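Local coordinates for protein hydrolase, isochorismatase family (Pseudomonas putida, PDB 4L07) that hydrolyses the amide of maleamate, probably to maleate and ammonia, as an amidase of the isochorismatase-like hydrolase family, at residues P22-V27 with K52-L57; E62-F67 with T134-V139. All coordinates share one frame; numbering follows the deposited sequence.

Contact 1. Residues P22-V27 with K52-L57; sequences PAIIVV and KEICDL
Cys55 lays its sulfur over two branched side chains of the central strand. SG lies 3.5 Å from Val26 CG2 and 3.8 Å from Ile24 CG2, and the two residues on the strand are two positions apart, so the sulfur bridges them on one face of the sheet. It gets there because SG sits beside the helix backbone N with its own carbonyl carbon anti (chi1 -70°). The preceding residue, Ile54, brings only its CG2 branch to the strand: that methyl is 3.7 Å from Ile24 CD1 and 4.0 Å from Ile24 CG2, and the two isoleucine chains cross obliquely. Ile24 therefore grips the helix with both of its branches, CD1 on Ile54 and CG2 shared between Ile54 and Cys55. With an alanine here, CD1 and CG2 would go, and the Ile54 methyl would probably lose its strand partner, while the Cys55 sulfur would probably keep only Val26 of its two.

All of this is buried and purely apolar; Val65 of the neighbouring strand touches both Ile24 and Cys55, and Ile199 of helix 196-207 packs on Ile54. The outer side of the helix is quite different. There Lys52 runs out extended and turns at its last torsion to set NZ 2.9 Å from Asp56 OD2, a salt bridge one turn along the helix that uses the syn lone pair of the oxygen. Asp56 OD1 is paired with Arg59, and Glu53 with Arg50, giving a charged, solvent-facing surface.

Helix 45-60 runs back across strand 22-27 with local axes 9.3 Å apart at 142°, then leads into the adjacent parallel strand 65-70: the beta-alpha-beta crossover of the Rossmann-like isochorismatase fold.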
loop_
_atom_site.group_PDB
_atom_site.type_symbol
_atom_site.label_atom_id
_atom_site.label_comp_id
_atom_site.label_asym_id
_atom_site.label_seq_id
_atom_site.Cartn_x
_atom_site.Cartn_y
_atom_site.Cartn_z
ATOM N N PRO A 22 14.697 18.031 -0.255
ATOM C CA PRO A 22 14.982 17.131 0.852
ATOM C C PRO A 22 13.881 17.079 1.903
ATOM O O PRO A 22 13.172 18.065 2.110
ATOM C CB PRO A 22 16.249 17.734 1.487
ATOM C CG PRO A 22 16.712 18.813 0.556
ATOM C CD PRO A 22 15.483 19.273 -0.160
ATOM N N ALA A 23 13.773 15.930 2.566
ATOM C CA ALA A 23 12.948 15.771 3.754
ATOM C C ALA A 23 13.669 14.869 4.746
ATOM O O ALA A 23 14.426 13.965 4.353
ATOM C CB ALA A 23 11.581 15.199 3.394
ATOM N N ILE A 24 13.459 15.137 6.031
ATOM C CA ILE A 24 14.091 14.368 7.096
ATOM C C ILE A 24 13.043 13.446 7.720
ATOM O O ILE A 24 11.966 13.899 8.120
ATOM C CB ILE A 24 14.683 15.297 8.195
ATOM C CG1 ILE A 24 15.396 16.530 7.591
ATOM C CG2 ILE A 24 15.545 14.519 9.195
ATOM C CD1 ILE A 24 16.560 16.261 6.647
ATOM N N ILE A 25 13.362 12.157 7.800
ATOM C CA ILE A 25 12.507 11.196 8.498
ATOM C C ILE A 25 13.241 10.717 9.747
ATOM O O ILE A 25 14.327 10.150 9.652
ATOM C CB ILE A 25 12.140 9.984 7.611
ATOM C CG1 ILE A 25 11.599 10.450 6.251
ATOM C CG2 ILE A 25 11.168 9.067 8.349
ATOM C CD1 ILE A 25 11.592 9.368 5.187
ATOM N N VAL A 26 12.646 10.964 10.907
ATOM C CA VAL A 26 13.224 10.542 12.186
ATOM C C VAL A 26 12.436 9.338 12.690
ATOM O O VAL A 26 11.312 9.463 13.173
ATOM C CB VAL A 26 13.201 11.686 13.218
ATOM C CG1 VAL A 26 13.931 11.282 14.498
ATOM C CG2 VAL A 26 13.833 12.928 12.623
ATOM N N VAL A 27 13.036 8.160 12.549
ATOM C CA VAL A 27 12.345 6.900 12.819
ATOM C C VAL A 27 12.426 6.464 14.283
ATOM O O VAL A 27 13.491 6.068 14.764
ATOM C CB VAL A 27 12.893 5.760 11.924
ATOM C CG1 VAL A 27 12.123 4.471 12.161
ATOM C CG2 VAL A 27 12.838 6.160 10.459
ATOM N N LYS A 52 19.161 16.064 15.928
ATOM C CA LYS A 52 18.616 17.384 16.284
ATOM C C LYS A 52 19.221 18.493 15.417
ATOM O O LYS A 52 18.510 19.387 14.958
ATOM C CB LYS A 52 18.821 17.693 17.772
ATOM C CG LYS A 52 18.218 19.025 18.215
ATOM C CD LYS A 52 18.353 19.234 19.716
ATOM C CE LYS A 52 17.800 20.588 20.156
ATOM N NZ LYS A 52 18.483 21.741 19.496
ATOM N N GLU A 53 20.531 18.421 15.186
ATOM C CA GLU A 53 21.226 19.393 14.339
ATOM C C GLU A 53 20.685 19.384 12.907
ATOM O O GLU A 53 20.416 20.438 12.329
ATOM C CB GLU A 53 22.736 19.136 14.348
ATOM C CG GLU A 53 23.377 19.279 15.720
ATOM C CD GLU A 53 24.884 19.084 15.703
ATOM O OE1 GLU A 53 25.372 18.134 15.045
ATOM O OE2 GLU A 53 25.583 19.881 16.364
ATOM N N ILE A 54 20.515 18.187 12.353
ATOM C CA ILE A 54 19.960 18.019 11.013
ATOM C C ILE A 54 18.535 18.575 10.921
ATOM O O ILE A 54 18.220 19.345 10.006
ATOM C CB ILE A 54 20.006 16.535 10.567
ATOM C CG1 ILE A 54 21.457 16.102 10.315
ATOM C CG2 ILE A 54 19.172 16.317 9.311
ATOM C CD1 ILE A 54 21.618 14.626 9.984
ATOM N N CYS A 55 17.688 18.183 11.872
ATOM C CA CYS A 55 16.288 18.618 11.906
ATOM C C CYS A 55 16.166 20.132 12.093
ATOM O O CYS A 55 15.374 20.777 11.407
ATOM C CB CYS A 55 15.516 17.883 12.998
ATOM S SG CYS A 55 15.238 16.126 12.659
ATOM N N ASP A 56 16.964 20.695 13.004
ATOM C CA ASP A 56 16.968 22.152 13.213
ATOM C C ASP A 56 17.299 22.926 11.939
ATOM O O ASP A 56 16.650 23.932 11.638
ATOM C CB ASP A 56 17.912 22.561 14.353
ATOM C CG ASP A 56 17.367 22.202 15.725
ATOM O OD1 ASP A 56 16.229 21.695 15.818
ATOM O OD2 ASP A 56 18.078 22.422 16.729
ATOM N N LEU A 57 18.297 22.454 11.191
ATOM C CA LEU A 57 18.668 23.078 9.925
ATOM C C LEU A 57 17.552 22.916 8.890
ATOM O O LEU A 57 17.106 23.896 8.297
ATOM C CB LEU A 57 19.970 22.485 9.376
ATOM C CG LEU A 57 21.006 23.333 8.612
ATOM C CD1 LEU A 57 21.694 22.490 7.549
ATOM C CD2 LEU A 57 20.475 24.626 8.002
#

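Contact 2. Residues E62-F67 with T134-V139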
loop_
_atom_site.group_PDB
_atom_site.type_symbol
_atom_site.label_atom_id
_atom_site.label_comp_id
_atom_site.label_asym_id
_atom_site.label_seq_id
_atom_site.Cartn_x
_atom_site.Cartn_y
_atom_site.Cartn_z
ATOM N N GLU A 62 12.821 25.245 5.793
ATOM C CA GLU A 62 11.464 24.892 5.340
ATOM C C GLU A 62 11.386 23.605 4.510
ATOM O O GLU A 62 10.541 23.462 3.622
ATOM C CB GLU A 62 10.779 26.081 4.646
ATOM C CG GLU A 62 10.597 27.268 5.583
ATOM C CD GLU A 62 10.056 28.517 4.906
ATOM O OE1 GLU A 62 9.760 29.488 5.635
ATOM O OE2 GLU A 62 9.930 28.544 3.661
ATOM N N PHE A 63 12.278 22.668 4.818
ATOM C CA PHE A 63 12.194 21.314 4.278
ATOM C C PHE A 63 11.395 20.477 5.272
ATOM O O PHE A 63 11.519 20.681 6.488
ATOM C CB PHE A 63 13.584 20.697 4.096
ATOM C CG PHE A 63 14.500 21.487 3.206
ATOM C CD1 PHE A 63 14.014 22.155 2.080
ATOM C CD2 PHE A 63 15.867 21.533 3.473
ATOM C CE1 PHE A 63 14.870 22.878 1.258
ATOM C CE2 PHE A 63 16.726 22.249 2.649
ATOM C CZ PHE A 63 16.226 22.920 1.543
ATOM N N PRO A 64 10.570 19.538 4.771
ATOM C CA PRO A 64 9.765 18.725 5.688
ATOM C C PRO A 64 10.599 17.935 6.696
ATOM O O PRO A 64 11.627 17.356 6.343
ATOM C CB PRO A 64 9.010 17.782 4.748
ATOM C CG PRO A 64 8.883 18.567 3.488
ATOM C CD PRO A 64 10.184 19.314 3.365
ATOM N N VAL A 65 10.153 17.941 7.947
ATOM C CA VAL A 65 10.753 17.139 9.020
ATOM C C VAL A 65 9.627 16.326 9.639
ATOM O O VAL A 65 8.689 16.894 10.196
ATOM C CB VAL A 65 11.409 18.020 10.109
ATOM C CG1 VAL A 65 11.813 17.180 11.322
ATOM C CG2 VAL A 65 12.610 18.772 9.548
ATOM N N ILE A 66 9.709 15.002 9.526
ATOM C CA ILE A 66 8.636 14.109 9.979
ATOM C C ILE A 66 9.173 13.046 10.945
ATOM O O ILE A 66 10.135 12.338 10.627
ATOM C CB ILE A 66 7.924 13.431 8.783
ATOM C CG1 ILE A 66 7.330 14.487 7.844
ATOM C CG2 ILE A 66 6.822 12.490 9.268
ATOM C CD1 ILE A 66 6.965 13.960 6.471
ATOM N N PHE A 67 8.554 12.955 12.123
ATOM C CA PHE A 67 8.896 11.951 13.132
ATOM C C PHE A 67 7.922 10.784 13.081
ATOM O O PHE A 67 6.735 10.977 12.824
ATOM C CB PHE A 67 8.830 12.564 14.536
ATOM C CG PHE A 67 9.870 13.616 14.796
ATOM C CD1 PHE A 67 9.713 14.919 14.321
ATOM C CD2 PHE A 67 11.002 13.312 15.549
ATOM C CE1 PHE A 67 10.676 15.889 14.566
ATOM C CE2 PHE A 67 11.968 14.280 15.803
ATOM C CZ PHE A 67 11.806 15.566 15.308
ATOM N N THR A 134 4.502 17.043 -0.856
ATOM C CA THR A 134 5.445 18.146 -0.672
ATOM C C THR A 134 6.508 18.149 -1.770
ATOM O O THR A 134 7.490 18.892 -1.679
ATOM C CB THR A 134 6.140 18.090 0.706
ATOM O OG1 THR A 134 6.647 16.770 0.931
ATOM C CG2 THR A 134 5.167 18.448 1.828
ATOM N N ASN A 135 6.295 17.318 -2.797
ATOM C CA ASN A 135 7.225 17.161 -3.926
ATOM C C ASN A 135 8.649 16.825 -3.479
ATOM O O ASN A 135 9.625 17.341 -4.026
ATOM C CB ASN A 135 7.222 18.413 -4.815
ATOM C CG ASN A 135 5.873 18.668 -5.451
ATOM O OD1 ASN A 135 5.301 17.784 -6.091
ATOM N ND2 ASN A 135 5.350 19.878 -5.271
ATOM N N THR A 136 8.751 15.966 -2.469
ATOM C CA THR A 136 10.041 15.517 -1.947
ATOM C C THR A 136 10.683 14.582 -2.969
ATOM O O THR A 136 9.985 13.775 -3.583
ATOM C CB THR A 136 9.850 14.776 -0.605
ATOM O OG1 THR A 136 9.312 15.681 0.364
ATOM C CG2 THR A 136 11.163 14.218 -0.078
ATOM N N ASP A 137 11.998 14.706 -3.164
ATOM C CA ASP A 137 12.726 13.793 -4.054
ATOM C C ASP A 137 13.846 13.012 -3.359
ATOM O O ASP A 137 14.316 11.993 -3.881
ATOM C CB ASP A 137 13.256 14.515 -5.306
ATOM C CG ASP A 137 14.182 15.690 -4.986
ATOM O OD1 ASP A 137 14.769 15.751 -3.887
ATOM O OD2 ASP A 137 14.339 16.557 -5.872
ATOM N N THR A 138 14.262 13.494 -2.190
ATOM C CA THR A 138 15.387 12.916 -1.458
ATOM C C THR A 138 15.060 12.908 0.028
ATOM O O THR A 138 14.673 13.939 0.591
ATOM C CB THR A 138 16.685 13.723 -1.689
ATOM O OG1 THR A 138 16.872 13.938 -3.091
ATOM C CG2 THR A 138 17.902 12.979 -1.127
ATOM N N VAL A 139 15.199 11.744 0.660
ATOM C CA VAL A 139 14.940 11.625 2.094
ATOM C C VAL A 139 16.220 11.309 2.854
ATOM O O VAL A 139 17.084 10.570 2.361
ATOM C CB VAL A 139 13.826 10.603 2.439
ATOM C CG1 VAL A 139 12.488 11.051 1.849
ATOM C CG2 VAL A 139 14.178 9.194 1.968
#
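Pro64 rests the CG of its ring on Thr134, in the loops that lead into two parallel strands of the isochorismatase fold, 65-70 and 138-144, which flank strand 22-27. Thr134 and Asn135 belong to the turn closing helix 127-133, where Asn135, with positive phi, is the C-prime residue of a Schellman motif. The proline ring and the threonine slide past each other in opposite directions, and one atom, Pro64 CG, does the touching: it is 3.8 Å from Thr134 OG1 and 4.1 Å from Thr134 CG2. Thr136 adds a looser touch, its OG1 4.3 Å from Pro64 CG.

The rotamer of Thr134 decides what the ring meets. OG1 stands between the backbone N and the carbonyl carbon (chi1 49°), a crowded position where its hydroxyl is within hydrogen-bonding distance of Leu130 O, the stronger partner, and Leu131 O. The oxygen facing these helix carbonyls is also the Thr134 atom nearest the proline ring, CB and CG2 just behind. Thr136 has a different first torsion (chi1 -63°) that brings its OG1 within 2.9 Å of Thr134 OG1. Met79 of a third subunit packs on Thr134, and Asp137 of a second subunit on Asn135.

Where the strand begins, Asp137 OD2 accepts the backbone N-H of Val20 and OD1 that of His21, while Thr138 OG1 donates to Asp137 OD1 over 2.9 Å, coming from above the carboxylate, 51° out of its plane.

Contacts 1 and 2 have centres about 9 Å apart and meet on the backbone of strand 22-27. Ile66 probably bonds to it twice: Ile66 N to Ile24 O at 2.9 Å, and Ile66 O to Val26 N, also at 2.9 Å. Ile24 faces helix 45-60 in contact 1, whereas Ala23, one residue earlier, turns to the other face of the sheet and touches both Pro64 and Thr136 of contact 2. The chain closes contact 1 first, then passes from helix 45-60 into contact 2. Isochorismatase-like hydrolases usually carry their active site at the C-terminal ends of the parallel strands, so contact 2, where strands begin, is probably remote from it.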